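Local coordinates for protein putative glycosyl hydrolase (Bacteroides thetaiotaomicron VPI-5482, PDB 3K11) that probably hydrolyses glycosidic bonds in a carbohydrate substrate that is not established, at residues A[13-18]-A[437-442]; A[302-307]-A[351-356]. All coordinates share one frame; numbering follows the deposited sequence.

Contact 1. Residues A[13-18]-A[437-442]. With EDO (1,2-ethanediol), chain S.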
ATOM      1  N   LEU A  13     -26.266   7.332  16.680  1.00 52.49           N
ATOM      2  CA  LEU A  13     -24.990   7.865  16.175  1.00 48.36           C
ATOM      3  C   LEU A  13     -24.652   7.169  14.844  1.00 44.81           C
ATOM      4  O   LEU A  13     -24.040   7.775  13.955  1.00 38.10           O
ATOM      5  CB  LEU A  13     -23.865   7.661  17.224  1.00 47.37           C
ATOM      6  CG  LEU A  13     -24.004   8.414  18.556  1.00 47.97           C
ATOM      7  CD1 LEU A  13     -23.008   7.901  19.593  1.00 38.67           C
ATOM      8  CD2 LEU A  13     -23.870   9.906  18.325  1.00 43.46           C
ATOM      9  N   HIS A  14     -25.067   5.898  14.728  1.00 45.94           N
ATOM     10  CA  HIS A  14     -24.891   5.090  13.498  1.00 46.84           C
ATOM     11  C   HIS A  14     -25.672   5.580  12.256  1.00 49.78           C
ATOM     12  O   HIS A  14     -25.437   5.097  11.133  1.00 50.48           O
ATOM     13  CB  HIS A  14     -25.271   3.638  13.764  1.00 48.50           C
ATOM     14  CG  HIS A  14     -26.722   3.420  14.075  1.00 55.27           C
ATOM     15  ND1 HIS A  14     -27.620   2.962  13.133  1.00 61.03           N
ATOM     16  CD2 HIS A  14     -27.425   3.566  15.226  1.00 55.73           C
ATOM     17  CE1 HIS A  14     -28.815   2.847  13.689  1.00 64.60           C
ATOM     18  NE2 HIS A  14     -28.724   3.206  14.958  1.00 59.26           N
ATOM     19  N   LEU A  15     -26.617   6.497  12.464  1.00 50.34           N
ATOM     20  CA  LEU A  15     -27.376   7.092  11.377  1.00 50.63           C
ATOM     21  C   LEU A  15     -26.943   8.547  11.090  1.00 49.89           C
ATOM     22  O   LEU A  15     -27.532   9.165  10.215  1.00 50.34           O
ATOM     23  CB  LEU A  15     -28.903   6.942  11.631  1.00 50.86           C
ATOM     24  CG  LEU A  15     -29.501   5.533  11.313  1.00 55.46           C
ATOM     25  CD1 LEU A  15     -30.847   5.309  12.011  1.00 57.25           C
ATOM     26  CD2 LEU A  15     -29.639   5.178   9.776  1.00 53.96           C
ATOM     27  N   LEU A  16     -25.906   9.066  11.778  1.00 49.11           N
ATOM     28  CA  LEU A  16     -25.339  10.433  11.505  1.00 49.74           C
ATOM     29  C   LEU A  16     -24.859  10.579  10.069  1.00 50.41           C
ATOM     30  O   LEU A  16     -24.272   9.627   9.512  1.00 48.01           O
ATOM     31  CB  LEU A  16     -24.107  10.761  12.375  1.00 48.56           C
ATOM     32  CG  LEU A  16     -24.226  11.103  13.854  1.00 52.57           C
ATOM     33  CD1 LEU A  16     -22.824  11.243  14.524  1.00 42.94           C
ATOM     34  CD2 LEU A  16     -25.047  12.368  13.986  1.00 50.46           C
ATOM     35  N   GLN A  17     -25.076  11.766   9.493  1.00 47.84           N
ATOM     36  CA  GLN A  17     -24.710  12.036   8.113  1.00 44.22           C
ATOM     37  C   GLN A  17     -23.178  12.127   7.988  1.00 41.01           C
ATOM     38  O   GLN A  17     -22.546  12.962   8.609  1.00 38.43           O
ATOM     39  CB  GLN A  17     -25.382  13.307   7.582  1.00 45.85           C
ATOM     40  CG  GLN A  17     -24.914  13.764   6.148  1.00 52.08           C
ATOM     41  CD  GLN A  17     -25.142  12.714   5.025  1.00 60.91           C
ATOM     42  OE1 GLN A  17     -26.236  12.144   4.908  1.00 65.31           O
ATOM     43  NE2 GLN A  17     -24.106  12.481   4.190  1.00 47.34           N
ATOM     44  N   PRO A  18     -22.573  11.207   7.225  1.00 34.36           N
ATOM     45  CA  PRO A  18     -21.129  11.321   6.963  1.00 31.11           C
ATOM     46  C   PRO A  18     -20.762  12.552   6.135  1.00 31.95           C
ATOM     47  O   PRO A  18     -21.496  12.949   5.242  1.00 32.33           O
ATOM     48  CB  PRO A  18     -20.826  10.060   6.144  1.00 30.74           C
ATOM     49  CG  PRO A  18     -21.951   9.105   6.518  1.00 31.49           C
ATOM     50  CD  PRO A  18     -23.151   9.987   6.634  1.00 35.28           C
ATOM     51  N   ALA A 437     -37.814   1.884   5.132  1.00 31.61           N
ATOM     52  CA  ALA A 437     -37.052   1.849   6.373  1.00 29.68           C
ATOM     53  C   ALA A 437     -35.568   2.046   6.016  1.00 29.68           C
ATOM     54  O   ALA A 437     -35.076   1.470   5.027  1.00 31.11           O
ATOM     55  CB  ALA A 437     -37.250   0.512   7.111  1.00 26.47           C
ATOM     56  N   PRO A 438     -34.860   2.871   6.794  1.00 30.98           N
ATOM     57  CA  PRO A 438     -33.426   3.078   6.527  1.00 29.73           C
ATOM     58  C   PRO A 438     -32.561   1.839   6.645  1.00 27.73           C
ATOM     59  O   PRO A 438     -31.473   1.807   6.065  1.00 24.20           O
ATOM     60  CB  PRO A 438     -33.000   4.031   7.647  1.00 32.42           C
ATOM     61  CG  PRO A 438     -34.198   4.617   8.139  1.00 37.84           C
ATOM     62  CD  PRO A 438     -35.320   3.694   7.922  1.00 31.20           C
ATOM     63  N   ILE A 439     -32.961   0.908   7.503  1.00 26.74           N
ATOM     64  CA  ILE A 439     -32.225  -0.337   7.760  1.00 27.39           C
ATOM     65  C   ILE A 439     -33.298  -1.437   7.642  1.00 26.65           C
ATOM     66  O   ILE A 439     -34.379  -1.324   8.242  1.00 28.26           O
ATOM     67  CB  ILE A 439     -31.638  -0.400   9.217  1.00 27.75           C
ATOM     68  CG1 ILE A 439     -30.717   0.819   9.519  1.00 31.41           C
ATOM     69  CG2 ILE A 439     -30.923  -1.731   9.456  1.00 30.72           C
ATOM     70  CD1 ILE A 439     -30.180   0.888  11.004  1.00 29.71           C
ATOM     71  N   PHE A 440     -33.008  -2.498   6.888  1.00 24.97           N
ATOM     72  CA  PHE A 440     -33.958  -3.574   6.709  1.00 25.56           C
ATOM     73  C   PHE A 440     -33.304  -4.875   6.247  1.00 25.83           C
ATOM     74  O   PHE A 440     -32.204  -4.868   5.654  1.00 26.51           O
ATOM     75  CB  PHE A 440     -35.020  -3.172   5.670  1.00 28.19           C
ATOM     76  CG  PHE A 440     -34.464  -2.917   4.296  1.00 25.63           C
ATOM     77  CD1 PHE A 440     -34.021  -1.657   3.943  1.00 31.18           C
ATOM     78  CD2 PHE A 440     -34.377  -3.939   3.356  1.00 30.04           C
ATOM     79  CE1 PHE A 440     -33.495  -1.416   2.684  1.00 21.89           C
ATOM     80  CE2 PHE A 440     -33.859  -3.709   2.076  1.00 27.51           C
ATOM     81  CZ  PHE A 440     -33.394  -2.461   1.738  1.00 25.13           C
ATOM     82  N   ALA A 441     -34.026  -5.962   6.543  1.00 27.62           N
ATOM     83  CA  ALA A 441     -33.708  -7.296   6.109  1.00 26.37           C
ATOM     84  C   ALA A 441     -34.520  -7.589   4.865  1.00 28.76           C
ATOM     85  O   ALA A 441     -35.658  -7.089   4.710  1.00 28.51           O
ATOM     86  CB  ALA A 441     -34.022  -8.314   7.241  1.00 26.63           C
ATOM     87  N   VAL A 442     -33.940  -8.367   3.957  1.00 28.88           N
ATOM     88  CA  VAL A 442     -34.626  -8.818   2.751  1.00 37.54           C
ATOM     89  C   VAL A 442     -35.634  -9.932   3.143  1.00 42.97           C
ATOM     90  O   VAL A 442     -35.271 -10.930   3.819  1.00 43.28           O
ATOM     91  CB  VAL A 442     -33.625  -9.347   1.732  1.00 34.73           C
ATOM     92  CG1 VAL A 442     -34.319  -9.854   0.486  1.00 35.40           C
ATOM     93  CG2 VAL A 442     -32.657  -8.257   1.381  1.00 25.96           C
TER
HETATM   94  C1  EDO S  18     -26.030   9.437   1.725  1.00 64.63           C
HETATM   95  O1  EDO S  18     -25.625   9.235   3.109  1.00 54.32           O
HETATM   96  C2  EDO S  18     -26.215  10.910   1.351  1.00 68.45           C
HETATM   97  O2  EDO S  18     -24.964  11.605   1.144  1.00 64.34           O
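I439 reaches across to H14 and L15 and, together with P438, joins the two terminal tails of the chain by van der Waals contact, with no hydrogen bond between the segments. From CB the branch through CG1 runs straight, with CD1 anti to CA (chi2 175°), carrying the methyl CD1 across to the other segment. CG1 and CD1 both lie 4.5 Å from CD2 of L15, a loose apolar touch. CD1 also meets the imidazole: it sits 3.6 Å from CE1 of H14, near the ring plane and at its edge. The unbranched ethyl arm of isoleucine suits this reach, while an imidazole can offer a carbon edge here. L15 adds a second touch, its CD2 resting 4.1 Å from CB of P438, whose compact ring offers a rigid apolar CB beside a backbone that bonds to that of D423. H14 and L15 are presented by a short 3-10 turn, in which the N of L16 bonds to the O of L13 (3.1 Å).

Farther along 13-18, Q17, its chain bent at chi2 (59°), brings its amide to the carbonyl of the next residue: NE2 donates to the O of P18 (2.9 Å), on a lone pair in the carbonyl plane. The same nitrogen also reaches O2 of a bound 1,2-ethanediol at 3.3 Å.

A second subunit borders both tails, its R193 packing on I439 and its G377 on H14. The arrangement is a small surface meeting of N- and C-terminal tails, set away from the chain's centre along a subunit interface.

Contact 2. Residues A[302-307]-A[351-356]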
ATOM      1  N   GLY A 302      -8.951  -7.394  -9.235  1.00 24.33           N
ATOM      2  CA  GLY A 302      -7.744  -6.598  -8.929  1.00 26.37           C
ATOM      3  C   GLY A 302      -7.992  -5.120  -8.989  1.00 25.71           C
ATOM      4  O   GLY A 302      -7.527  -4.388  -8.143  1.00 25.75           O
ATOM      5  N   VAL A 303      -8.714  -4.675 -10.004  1.00 23.09           N
ATOM      6  CA  VAL A 303      -9.039  -3.257 -10.159  1.00 22.58           C
ATOM      7  C   VAL A 303      -9.941  -2.779  -9.035  1.00 24.65           C
ATOM      8  O   VAL A 303      -9.669  -1.748  -8.397  1.00 22.80           O
ATOM      9  CB  VAL A 303      -9.681  -2.929 -11.561  1.00 24.32           C
ATOM     10  CG1 VAL A 303     -10.295  -1.479 -11.570  1.00 24.73           C
ATOM     11  CG2 VAL A 303      -8.622  -3.134 -12.710  1.00 22.61           C
ATOM     12  N   THR A 304     -11.026  -3.508  -8.764  1.00 23.11           N
ATOM     13  CA  THR A 304     -12.028  -3.000  -7.862  1.00 23.96           C
ATOM     14  C   THR A 304     -11.487  -2.892  -6.452  1.00 25.43           C
ATOM     15  O   THR A 304     -11.857  -1.988  -5.738  1.00 24.18           O
ATOM     16  CB  THR A 304     -13.272  -3.836  -7.857  1.00 25.15           C
ATOM     17  OG1 THR A 304     -12.920  -5.209  -7.635  1.00 23.34           O
ATOM     18  CG2 THR A 304     -14.029  -3.724  -9.195  1.00 22.22           C
ATOM     19  N   ALA A 305     -10.591  -3.789  -6.068  1.00 23.11           N
ATOM     20  CA  ALA A 305      -9.991  -3.747  -4.719  1.00 24.22           C
ATOM     21  C   ALA A 305      -9.247  -2.445  -4.478  1.00 27.23           C
ATOM     22  O   ALA A 305      -8.999  -2.103  -3.327  1.00 25.50           O
ATOM     23  CB  ALA A 305      -9.044  -4.909  -4.528  1.00 25.07           C
ATOM     24  N   LEU A 306      -8.816  -1.770  -5.550  1.00 24.64           N
ATOM     25  CA  LEU A 306      -8.019  -0.555  -5.397  1.00 21.50           C
ATOM     26  C   LEU A 306      -8.789   0.747  -5.613  1.00 23.44           C
ATOM     27  O   LEU A 306      -8.191   1.826  -5.688  1.00 24.45           O
ATOM     28  CB  LEU A 306      -6.817  -0.640  -6.323  1.00 23.56           C
ATOM     29  CG  LEU A 306      -5.875  -1.813  -5.976  1.00 23.71           C
ATOM     30  CD1 LEU A 306      -4.853  -2.033  -7.167  1.00 25.01           C
ATOM     31  CD2 LEU A 306      -5.167  -1.568  -4.610  1.00 23.67           C
ATOM     32  N   GLN A 307     -10.110   0.668  -5.652  1.00 24.78           N
ATOM     33  CA  GLN A 307     -10.904   1.875  -5.705  1.00 24.83           C
ATOM     34  C   GLN A 307     -10.623   2.710  -4.456  1.00 23.71           C
ATOM     35  O   GLN A 307     -10.614   2.190  -3.328  1.00 22.87           O
ATOM     36  CB  GLN A 307     -12.393   1.530  -5.732  1.00 22.40           C
ATOM     37  CG  GLN A 307     -13.280   2.758  -6.016  1.00 20.54           C
ATOM     38  CD  GLN A 307     -14.741   2.393  -6.122  1.00 20.97           C
ATOM     39  OE1 GLN A 307     -15.182   1.485  -5.460  1.00 22.42           O
ATOM     40  NE2 GLN A 307     -15.499   3.134  -6.930  1.00 21.33           N
ATOM     41  N   GLY A 351     -22.353  -3.578  -7.926  1.00 21.55           N
ATOM     42  CA  GLY A 351     -23.202  -2.442  -8.203  1.00 22.83           C
ATOM     43  C   GLY A 351     -22.789  -1.192  -7.448  1.00 22.36           C
ATOM     44  O   GLY A 351     -22.719  -0.117  -8.020  1.00 20.75           O
ATOM     45  N   PRO A 352     -22.517  -1.328  -6.148  1.00 21.20           N
ATOM     46  CA  PRO A 352     -22.105  -0.151  -5.373  1.00 22.86           C
ATOM     47  C   PRO A 352     -20.759   0.451  -5.760  1.00 23.03           C
ATOM     48  O   PRO A 352     -20.552   1.665  -5.585  1.00 23.26           O
ATOM     49  CB  PRO A 352     -22.099  -0.681  -3.946  1.00 22.37           C
ATOM     50  CG  PRO A 352     -23.088  -1.787  -3.958  1.00 24.81           C
ATOM     51  CD  PRO A 352     -22.770  -2.481  -5.265  1.00 21.18           C
ATOM     52  N   VAL A 353     -19.865  -0.379  -6.296  1.00 23.09           N
ATOM     53  CA  VAL A 353     -18.588   0.067  -6.842  1.00 20.98           C
ATOM     54  C   VAL A 353     -18.822   0.963  -8.050  1.00 23.66           C
ATOM     55  O   VAL A 353     -18.301   2.061  -8.141  1.00 22.64           O
ATOM     56  CB  VAL A 353     -17.701  -1.119  -7.227  1.00 21.61           C
ATOM     57  CG1 VAL A 353     -16.339  -0.623  -7.796  1.00 20.29           C
ATOM     58  CG2 VAL A 353     -17.455  -2.023  -5.983  1.00 22.38           C
ATOM     59  N   ALA A 354     -19.637   0.483  -8.976  1.00 23.40           N
ATOM     60  CA  ALA A 354     -19.981   1.245 -10.164  1.00 23.70           C
ATOM     61  C   ALA A 354     -20.706   2.534  -9.768  1.00 23.68           C
ATOM     62  O   ALA A 354     -20.442   3.617 -10.310  1.00 23.46           O
ATOM     63  CB  ALA A 354     -20.832   0.382 -11.115  1.00 19.17           C
ATOM     64  N   GLN A 355     -21.669   2.423  -8.856  1.00 23.14           N
ATOM     65  CA  GLN A 355     -22.461   3.571  -8.459  1.00 20.54           C
ATOM     66  C   GLN A 355     -21.596   4.686  -7.831  1.00 23.30           C
ATOM     67  O   GLN A 355     -21.750   5.865  -8.157  1.00 25.30           O
ATOM     68  CB  GLN A 355     -23.556   3.111  -7.494  1.00 23.32           C
ATOM     69  CG  GLN A 355     -24.549   4.229  -7.094  1.00 25.68           C
ATOM     70  CD  GLN A 355     -25.980   3.778  -7.005  1.00 26.11           C
ATOM     71  OE1 GLN A 355     -26.396   2.837  -7.680  1.00 27.69           O
ATOM     72  NE2 GLN A 355     -26.772   4.503  -6.239  1.00 24.27           N
ATOM     73  N   LEU A 356     -20.703   4.315  -6.934  1.00 22.56           N
ATOM     74  CA  LEU A 356     -19.790   5.257  -6.287  1.00 22.73           C
ATOM     75  C   LEU A 356     -18.876   5.852  -7.337  1.00 22.58           C
ATOM     76  O   LEU A 356     -18.570   7.064  -7.335  1.00 22.66           O
ATOM     77  CB  LEU A 356     -18.950   4.553  -5.225  1.00 21.57           C
ATOM     78  CG  LEU A 356     -17.860   5.408  -4.588  1.00 25.08           C
ATOM     79  CD1 LEU A 356     -18.442   6.670  -3.891  1.00 21.14           C
ATOM     80  CD2 LEU A 356     -16.957   4.603  -3.648  1.00 20.72           C
TER
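The type I turn T304-Q307, at the end region of helix 289-304, sets T304 against V353 and Q307 against V353 and L356 of helix 347-362. Q307 makes the main bridge. Its chain is extended, CG anti to the backbone N (chi1 -171°), and this length carries the amide to the surface of the neighbouring helix. NE2 donates to the O of V353 at 3.2 Å; the bond is somewhat bent, with an N-H...O angle of 151°, and the donor lies 22° out of the carbonyl plane. The same nitrogen also bonds to the O of G311, its stronger partner, and the two carbonyls together fix the rotation of a buried amide. Glutamine suits the place, being long enough to span the gap and uncharged, with an N-H for each of two carbonyls.

Family 88 enzymes are built on an alpha/alpha six-hairpin barrel, and here the turn after one helix is tied by a glutamine side chain to a backbone carbonyl of another. The amide is hemmed in by carbon: one methyl of V353, CG1, lies against it, 3.4 Å from OE1 of Q307, and CD2 of L356 is 4.0 Å from CD of Q307, the longer leucine covering the amide one helical turn on.

T304 meets the same methyl. Its own methyl CG2 lies 4.1 Å from CG1 of V353, while OG1 is turned back to the O of V300, so that the threonine spends its hydroxyl on its own helix and offers only carbon to the contact. L336 of helix 326-342 touches both T304 and V353, and W313 lies against Q307 and V353. From the second subunit, F382 packs on V353 and P384 on Q307.

Overall arrangement
Contact 2 is nested in sequence within the span closed by contact 1: 13-18 comes first, then 302-307 and 351-356, and finally 437-442. The two lie on the same side of the chain's centre, with their own centres about 22 Å apart and their nearest atoms about 11 Å apart, so they do not touch. Contact 2 is buried in the helical body, about 17 Å from the chain's centre, and joins helix 289-304 and the turn after it to helix 347-362. Contact 1 is about 36 Å out and involves loops, before helix 29-45 and after strand 425-427. Both border the second subunit, so helical body and terminal tails alike contribute to that interface.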